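Local coordinates for Oxidored_FMN domain-containing protein ([Pseudomonas] geniculata N1, PDB 6L6J) that probably acts as an amine oxidase on 6-hydroxypseudooxynicotine, with FMN and a [4Fe-4S] cluster as cofactors, and also binds ADP, at residues F148-L157 with E206-V215; L121-H129 with D180-R189. One frame throughout, in Å; residues are numbered along the deposited sequence.

Overall arrangement
Both contacts lie in the FMN-binding TIM barrel, on the same side of the chain's centre, with their own centres about 22 Å apart. Their segments alternate along the chain: 121-129, then 148-157, 180-189 and 206-215. Contact 1 pairs helix 142-162 with helix 197-215, two neighbours on the outside of the barrel, each leading into the next strand, 166-171 and 220-229. Contact 2 gathers the loop after strand 121-122 against the end of helix 177-182 and the turns beyond it. Trp151 meets Leu121, CZ3 to CD1 at 3.5 Å, so the two patches touch. Together they tie the excursions between barrel strands 99-105, 166-171 and 220-229 to one another.

Contact 1: residues F148-L157 with E206-V215. With SO4 (sulfate ion), chain F.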
# COMPACT_ATOMS: atom_id res chain seq x y z
N PHE A 148 23.52 -10.91 20.55
CA PHE A 148 22.47 -10.82 19.51
C PHE A 148 21.72 -12.16 19.41
O PHE A 148 20.46 -12.16 19.27
CB PHE A 148 23.08 -10.36 18.18
CG PHE A 148 22.26 -10.67 16.96
CD1 PHE A 148 22.29 -11.92 16.39
CD2 PHE A 148 21.46 -9.70 16.37
CE1 PHE A 148 21.54 -12.20 15.25
CE2 PHE A 148 20.72 -9.97 15.24
CZ PHE A 148 20.76 -11.22 14.68
N ARG A 149 22.45 -13.27 19.47
CA ARG A 149 21.87 -14.63 19.42
C ARG A 149 21.05 -14.88 20.69
O ARG A 149 19.94 -15.43 20.58
CB ARG A 149 22.98 -15.66 19.24
CG ARG A 149 23.62 -15.62 17.87
CD ARG A 149 24.85 -16.50 17.83
NE ARG A 149 24.55 -17.89 18.14
CZ ARG A 149 25.46 -18.85 18.25
NH1 ARG A 149 26.74 -18.57 18.11
NH2 ARG A 149 25.08 -20.09 18.50
N ARG A 150 21.56 -14.46 21.85
CA ARG A 150 20.81 -14.45 23.13
C ARG A 150 19.48 -13.74 22.87
O ARG A 150 18.45 -14.39 23.08
CB ARG A 150 21.67 -13.85 24.25
CG ARG A 150 21.03 -13.84 25.63
CD ARG A 150 21.98 -13.29 26.70
NE ARG A 150 22.57 -11.98 26.38
CZ ARG A 150 22.04 -10.80 26.68
NH1 ARG A 150 20.87 -10.73 27.30
NH2 ARG A 150 22.66 -9.68 26.35
N TRP A 151 19.50 -12.51 22.33
CA TRP A 151 18.28 -11.69 22.10
C TRP A 151 17.28 -12.46 21.23
O TRP A 151 16.08 -12.42 21.53
CB TRP A 151 18.57 -10.32 21.44
CG TRP A 151 19.61 -9.47 22.10
CD1 TRP A 151 19.97 -9.46 23.41
CD2 TRP A 151 20.42 -8.47 21.45
NE1 TRP A 151 20.97 -8.55 23.62
CE2 TRP A 151 21.27 -7.93 22.44
CE3 TRP A 151 20.51 -7.99 20.15
CZ2 TRP A 151 22.20 -6.94 22.15
CZ3 TRP A 151 21.46 -7.04 19.85
CH2 TRP A 151 22.29 -6.52 20.84
N TYR A 152 17.76 -13.12 20.18
CA TYR A 152 16.88 -13.80 19.19
C TYR A 152 16.22 -14.97 19.90
O TYR A 152 15.01 -14.90 20.13
CB TYR A 152 17.64 -14.18 17.91
CG TYR A 152 16.97 -13.69 16.65
CD1 TYR A 152 15.64 -14.00 16.39
CD2 TYR A 152 17.65 -12.92 15.72
CE1 TYR A 152 15.01 -13.56 15.24
CE2 TYR A 152 17.03 -12.47 14.57
CZ TYR A 152 15.70 -12.79 14.32
OH TYR A 152 15.07 -12.34 13.20
N ARG A 153 17.02 -15.95 20.30
CA ARG A 153 16.63 -17.10 21.17
C ARG A 153 15.59 -16.64 22.21
O ARG A 153 14.48 -17.18 22.21
CB ARG A 153 17.89 -17.69 21.81
CG ARG A 153 17.68 -18.86 22.76
CD ARG A 153 18.90 -19.09 23.65
NE ARG A 153 18.84 -18.40 24.95
CZ ARG A 153 19.90 -17.91 25.62
NH1 ARG A 153 21.13 -18.01 25.12
NH2 ARG A 153 19.73 -17.32 26.79
N ASP A 154 15.90 -15.64 23.04
CA ASP A 154 15.06 -15.18 24.18
C ASP A 154 13.73 -14.57 23.68
O ASP A 154 12.69 -14.88 24.26
CB ASP A 154 15.80 -14.19 25.08
CG ASP A 154 16.80 -14.86 26.01
OD1 ASP A 154 16.78 -16.10 26.09
OD2 ASP A 154 17.57 -14.15 26.66
N ALA A 155 13.78 -13.75 22.64
CA ALA A 155 12.57 -13.24 21.96
C ALA A 155 11.74 -14.40 21.38
O ALA A 155 10.49 -14.27 21.36
CB ALA A 155 12.95 -12.25 20.87
N ALA A 156 12.38 -15.48 20.90
CA ALA A 156 11.68 -16.68 20.36
C ALA A 156 10.94 -17.35 21.51
O ALA A 156 9.73 -17.64 21.33
CB ALA A 156 12.63 -17.63 19.68
N LEU A 157 11.62 -17.53 22.66
CA LEU A 157 11.01 -18.10 23.90
C LEU A 157 9.80 -17.25 24.32
O LEU A 157 8.73 -17.86 24.52
CB LEU A 157 12.07 -18.21 25.01
CG LEU A 157 13.09 -19.34 24.78
CD1 LEU A 157 14.30 -19.21 25.69
CD2 LEU A 157 12.44 -20.71 24.95
N GLU A 206 23.60 -19.76 12.32
CA GLU A 206 23.74 -19.85 13.81
C GLU A 206 22.47 -19.36 14.53
O GLU A 206 22.11 -19.92 15.55
CB GLU A 206 24.94 -19.03 14.29
CG GLU A 206 26.28 -19.66 13.96
CD GLU A 206 27.45 -18.86 14.51
OE1 GLU A 206 27.29 -17.64 14.70
OE2 GLU A 206 28.51 -19.46 14.76
N THR A 207 21.82 -18.32 14.02
CA THR A 207 20.58 -17.77 14.61
C THR A 207 19.47 -18.81 14.44
O THR A 207 18.95 -19.32 15.47
CB THR A 207 20.29 -16.39 14.01
OG1 THR A 207 21.37 -15.54 14.40
CG2 THR A 207 19.00 -15.77 14.51
N LEU A 208 19.15 -19.14 13.18
CA LEU A 208 18.09 -20.10 12.77
C LEU A 208 18.12 -21.37 13.63
O LEU A 208 17.02 -21.78 14.13
CB LEU A 208 18.32 -20.47 11.30
CG LEU A 208 17.33 -21.47 10.72
CD1 LEU A 208 15.91 -20.95 10.83
CD2 LEU A 208 17.67 -21.77 9.26
N SER A 209 19.31 -21.97 13.78
CA SER A 209 19.60 -23.14 14.64
C SER A 209 19.24 -22.83 16.10
O SER A 209 18.66 -23.72 16.75
CB SER A 209 21.04 -23.57 14.50
OG SER A 209 21.47 -24.36 15.60
N ASP A 210 19.59 -21.64 16.62
CA ASP A 210 19.33 -21.28 18.05
C ASP A 210 17.82 -21.23 18.30
O ASP A 210 17.38 -21.73 19.34
CB ASP A 210 20.00 -19.98 18.46
CG ASP A 210 21.49 -20.14 18.56
OD1 ASP A 210 21.96 -21.29 18.35
OD2 ASP A 210 22.18 -19.13 18.81
N VAL A 211 17.07 -20.66 17.35
CA VAL A 211 15.60 -20.47 17.47
C VAL A 211 14.92 -21.84 17.34
O VAL A 211 13.98 -22.14 18.11
CB VAL A 211 15.11 -19.47 16.42
CG1 VAL A 211 13.61 -19.24 16.56
CG2 VAL A 211 15.85 -18.14 16.48
N LYS A 212 15.39 -22.66 16.41
CA LYS A 212 14.88 -24.04 16.21
C LYS A 212 15.08 -24.82 17.52
O LYS A 212 14.11 -25.44 17.98
CB LYS A 212 15.52 -24.70 15.00
CG LYS A 212 14.52 -25.40 14.08
CD LYS A 212 15.17 -26.06 12.89
CE LYS A 212 14.66 -27.47 12.65
NZ LYS A 212 15.56 -28.22 11.76
N ASP A 213 16.25 -24.74 18.14
CA ASP A 213 16.53 -25.48 19.40
C ASP A 213 15.64 -24.88 20.49
O ASP A 213 15.13 -25.64 21.31
CB ASP A 213 18.02 -25.45 19.77
CG ASP A 213 18.95 -25.92 18.65
OD1 ASP A 213 18.47 -26.70 17.75
OD2 ASP A 213 20.13 -25.47 18.64
N ALA A 214 15.44 -23.57 20.46
CA ALA A 214 14.67 -22.82 21.48
C ALA A 214 13.19 -23.25 21.47
O ALA A 214 12.69 -23.60 22.55
CB ALA A 214 14.84 -21.33 21.24
N VAL A 215 12.50 -23.22 20.32
CA VAL A 215 11.00 -23.27 20.27
C VAL A 215 10.49 -24.29 19.25
O VAL A 215 9.26 -24.29 19.03
CB VAL A 215 10.41 -21.88 19.96
CG1 VAL A 215 11.02 -20.80 20.83
CG2 VAL A 215 10.55 -21.50 18.49
S SO4 F . 21.01 -6.94 27.16
O1 SO4 F . 20.07 -8.03 27.20
O2 SO4 F . 21.44 -6.63 28.51
O3 SO4 F . 22.14 -7.33 26.34
O4 SO4 F . 20.37 -5.78 26.59
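Arg149 reaches across from helix 148-157 and lays the side of its guanidinium against the carboxylate of Asp210, the two planes only 23° apart. A bend at chi3 (60°) swings the group round so that NE and NH2 both face Asp210. Arg149 NE donates to Asp210 OD2 at 2.8 Å and Arg149 NH2 to the same oxygen at 3.1 Å, while a weak bond runs from NH2 to Asp210 OD1. Glu206 comes in over a face instead: its CB lies 4.0 Å above the plane of the Arg149 guanidinium, and OE1 adds charge attraction without an N-H aimed at it. Glu206 OE1 is also hydrogen-bonded to the hydroxyl of Tyr193.

Deeper in, Thr207 divides its two branches. Thr207 CG2 sits over the face of the Tyr152 ring, 3.8 Å from its centroid, in a CH-pi contact, whereas OG1 lies at the edge of the Phe148 ring and bonds back to Leu203 O. The hydroxyl of Tyr152 bonds to Leu104 O and Tyr170 N. One turn on, the CB of Ala156 meets Val211 CG1 at 3.6 Å and also packs on Val215 CG1. The axes of the two segments, both on outer helices of the TIM barrel, approach to 8.8 Å and cross at -33°. On another side of helix 148-157, Arg150 and Trp151 bind a sulfate, probably from the crystallisation liquor.

With Arg149 cut back to an alanine, Asp210 and Glu206 are likely to be left as two nearby carboxylates lacking the positive charge they share. The chemistry is thus graded: an ionic network at the partly exposed margin, which probably helps to orient the helices, and aromatic and aliphatic packing beneath it, where Val211 also touches Val167 and Val169 of the barrel.

Contact 2: residues L121-H129 with D180-R189; sequences LSPTTKYPH and DFLDTRVNKR
Pro123 lies flat against Phe181, and the apolar part of the contact is built round that pair. The CB of Pro123 stands 3.8 Å from the centroid of the Phe181 ring, only 5° off its normal, a CH-pi contact over the middle of the face. Meanwhile Pro123 CG packs on Val186 CG1, and Pro123 CB rests on the amide group of Asn187. Lys126 adds its CD to the same Val186 methyl.

Three hydrogen bonds span the segments. Arg189 NH1 reaches Pro123 O at 3.0 Å, in the carbonyl plane and on a lone pair; the bend at chi3 (72°) turns the guanidinium back to that carbonyl, while NH2 forms a salt bridge with Asp191. The hydroxyl OG1 of Thr124 accepts from Lys188 N at 3.2 Å, fixing the loop to the backbone of the opposing turn. At the other end His129 NE2 donates to Asp180 OD1 at 2.9 Å. Here the imidazole and carboxylate planes are nearly perpendicular, 85° apart, and Asp180 OD2 has a second partner in the backbone N of Ala109.

Within 180-189, turns hold the partners in place. Asp183 OD1 accepts from Arg185 N, an Asx turn just after the helix, and Asn187 OD1 makes a second one with Arg189 N at 3.0 Å. The amide nitrogen of Asn187 bonds to Phe181 O and to Tyr193 O, which fixes the turn of the amide, its face toward Pro123 CB.

In the fold, the loop following strand 121-122 is thereby seated on the end of helix 177-182. Phe181 carries the packing further, touching Ile145 of helix 142-162 and Leu203 of helix 197-215.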
# COMPACT_ATOMS: atom_id res chain seq x y z
N LEU A 121 23.31 -1.41 15.04
CA LEU A 121 24.39 -2.41 14.84
C LEU A 121 24.61 -2.67 13.34
O LEU A 121 23.67 -2.49 12.56
CB LEU A 121 24.03 -3.69 15.61
CG LEU A 121 23.52 -3.49 17.03
CD1 LEU A 121 23.02 -4.81 17.59
CD2 LEU A 121 24.59 -2.90 17.94
N SER A 122 25.83 -3.06 12.98
CA SER A 122 26.24 -3.41 11.61
C SER A 122 27.46 -4.32 11.69
O SER A 122 28.23 -4.19 12.65
CB SER A 122 26.54 -2.16 10.81
OG SER A 122 27.02 -2.46 9.50
N PRO A 123 27.68 -5.22 10.69
CA PRO A 123 28.95 -5.93 10.54
C PRO A 123 30.10 -4.91 10.51
O PRO A 123 31.14 -5.20 11.08
CB PRO A 123 28.84 -6.66 9.19
CG PRO A 123 27.65 -6.01 8.48
CD PRO A 123 26.74 -5.56 9.61
N THR A 124 29.85 -3.75 9.87
CA THR A 124 30.84 -2.68 9.58
C THR A 124 30.13 -1.32 9.62
O THR A 124 29.03 -1.22 9.01
CB THR A 124 31.53 -2.95 8.24
OG1 THR A 124 32.12 -4.25 8.37
CG2 THR A 124 32.57 -1.90 7.87
N THR A 125 30.74 -0.32 10.28
CA THR A 125 30.12 1.00 10.55
C THR A 125 29.68 1.66 9.25
O THR A 125 30.44 1.68 8.27
CB THR A 125 31.03 1.98 11.30
OG1 THR A 125 31.36 1.40 12.55
CG2 THR A 125 30.38 3.31 11.61
N LYS A 126 28.48 2.21 9.29
CA LYS A 126 27.92 3.09 8.24
C LYS A 126 26.72 3.80 8.87
O LYS A 126 26.21 3.30 9.89
CB LYS A 126 27.53 2.25 7.03
CG LYS A 126 26.40 1.25 7.24
CD LYS A 126 25.89 0.61 5.97
CE LYS A 126 25.61 1.57 4.83
NZ LYS A 126 24.48 2.49 5.10
N TYR A 127 26.27 4.91 8.28
CA TYR A 127 24.97 5.54 8.64
C TYR A 127 23.88 4.56 8.24
O TYR A 127 24.05 3.77 7.33
CB TYR A 127 24.84 6.93 8.00
CG TYR A 127 25.86 7.93 8.48
CD1 TYR A 127 25.75 8.53 9.72
CD2 TYR A 127 26.92 8.32 7.67
CE1 TYR A 127 26.66 9.47 10.17
CE2 TYR A 127 27.84 9.25 8.11
CZ TYR A 127 27.71 9.83 9.35
OH TYR A 127 28.62 10.75 9.78
N PRO A 128 22.73 4.54 8.94
CA PRO A 128 21.59 3.71 8.53
C PRO A 128 21.16 3.87 7.05
O PRO A 128 21.20 4.94 6.53
CB PRO A 128 20.47 4.22 9.44
CG PRO A 128 21.17 4.73 10.66
CD PRO A 128 22.47 5.31 10.16
N HIS A 129 20.69 2.80 6.42
CA HIS A 129 20.33 2.80 4.98
C HIS A 129 19.25 3.85 4.70
O HIS A 129 19.44 4.64 3.74
CB HIS A 129 19.91 1.40 4.49
CG HIS A 129 20.71 0.25 5.01
ND1 HIS A 129 22.11 0.25 5.06
CD2 HIS A 129 20.32 -0.96 5.48
CE1 HIS A 129 22.53 -0.91 5.54
NE2 HIS A 129 21.44 -1.67 5.82
N ASP A 180 22.52 -7.65 6.17
CA ASP A 180 23.73 -6.79 6.28
C ASP A 180 24.97 -7.69 6.39
O ASP A 180 25.96 -7.43 5.70
CB ASP A 180 23.63 -5.80 7.43
CG ASP A 180 22.57 -4.72 7.26
OD1 ASP A 180 22.10 -4.51 6.09
OD2 ASP A 180 22.18 -4.09 8.30
N PHE A 181 24.92 -8.75 7.18
CA PHE A 181 26.07 -9.68 7.31
C PHE A 181 26.29 -10.42 5.99
O PHE A 181 27.45 -10.49 5.53
CB PHE A 181 25.91 -10.58 8.54
CG PHE A 181 26.53 -10.03 9.79
CD1 PHE A 181 25.90 -9.03 10.51
CD2 PHE A 181 27.74 -10.52 10.25
CE1 PHE A 181 26.46 -8.55 11.69
CE2 PHE A 181 28.31 -10.02 11.42
CZ PHE A 181 27.67 -9.04 12.13
N LEU A 182 25.23 -10.90 5.36
CA LEU A 182 25.27 -11.57 4.02
C LEU A 182 25.93 -10.71 2.93
O LEU A 182 26.58 -11.28 2.05
CB LEU A 182 23.84 -11.85 3.57
CG LEU A 182 23.37 -13.28 3.70
CD1 LEU A 182 22.02 -13.41 3.01
CD2 LEU A 182 24.40 -14.25 3.14
N ASP A 183 25.63 -9.41 2.92
CA ASP A 183 25.86 -8.47 1.79
C ASP A 183 27.33 -8.01 1.81
O ASP A 183 27.70 -7.31 2.79
CB ASP A 183 24.90 -7.27 1.88
CG ASP A 183 24.80 -6.43 0.62
OD1 ASP A 183 25.74 -6.52 -0.20
OD2 ASP A 183 23.78 -5.71 0.46
N THR A 184 28.11 -8.37 0.78
CA THR A 184 29.53 -7.92 0.63
C THR A 184 29.62 -6.41 0.49
O THR A 184 30.69 -5.88 0.79
CB THR A 184 30.25 -8.55 -0.57
OG1 THR A 184 29.40 -8.42 -1.71
CG2 THR A 184 30.58 -10.01 -0.32
N ARG A 185 28.55 -5.75 0.05
CA ARG A 185 28.50 -4.26 -0.02
C ARG A 185 28.47 -3.64 1.39
O ARG A 185 28.85 -2.48 1.51
CB ARG A 185 27.32 -3.78 -0.85
CG ARG A 185 27.72 -3.33 -2.25
CD ARG A 185 26.47 -3.12 -3.06
NE ARG A 185 26.59 -2.75 -4.46
CZ ARG A 185 27.11 -1.62 -4.92
NH1 ARG A 185 27.14 -1.39 -6.22
NH2 ARG A 185 27.64 -0.74 -4.08
N VAL A 186 28.05 -4.39 2.41
CA VAL A 186 27.92 -3.91 3.81
C VAL A 186 28.95 -4.61 4.71
O VAL A 186 29.58 -3.92 5.54
CB VAL A 186 26.51 -4.12 4.39
CG1 VAL A 186 26.32 -3.33 5.67
CG2 VAL A 186 25.39 -3.79 3.40
N ASN A 187 29.06 -5.94 4.62
CA ASN A 187 30.02 -6.71 5.44
C ASN A 187 31.41 -6.50 4.84
O ASN A 187 31.58 -6.82 3.64
CB ASN A 187 29.63 -8.18 5.54
CG ASN A 187 30.39 -8.91 6.63
OD1 ASN A 187 31.40 -8.42 7.11
ND2 ASN A 187 29.93 -10.09 7.02
N LYS A 188 32.33 -5.91 5.62
CA LYS A 188 33.76 -5.68 5.23
C LYS A 188 34.67 -6.34 6.26
O LYS A 188 35.87 -6.01 6.28
CB LYS A 188 34.09 -4.18 5.13
CG LYS A 188 33.25 -3.38 4.14
CD LYS A 188 33.51 -3.70 2.70
CE LYS A 188 32.33 -3.36 1.82
NZ LYS A 188 32.62 -3.59 0.38
N ARG A 189 34.12 -7.24 7.06
CA ARG A 189 34.82 -7.86 8.21
C ARG A 189 35.91 -8.81 7.69
O ARG A 189 35.78 -9.33 6.54
CB ARG A 189 33.82 -8.59 9.09
CG ARG A 189 32.74 -7.72 9.71
CD ARG A 189 31.80 -8.57 10.52
NE ARG A 189 32.43 -9.04 11.76
CZ ARG A 189 32.31 -8.47 12.95
NH1 ARG A 189 31.60 -7.36 13.11
NH2 ARG A 189 32.93 -8.99 13.99
O HOH W 1 19.68 -3.70 7.37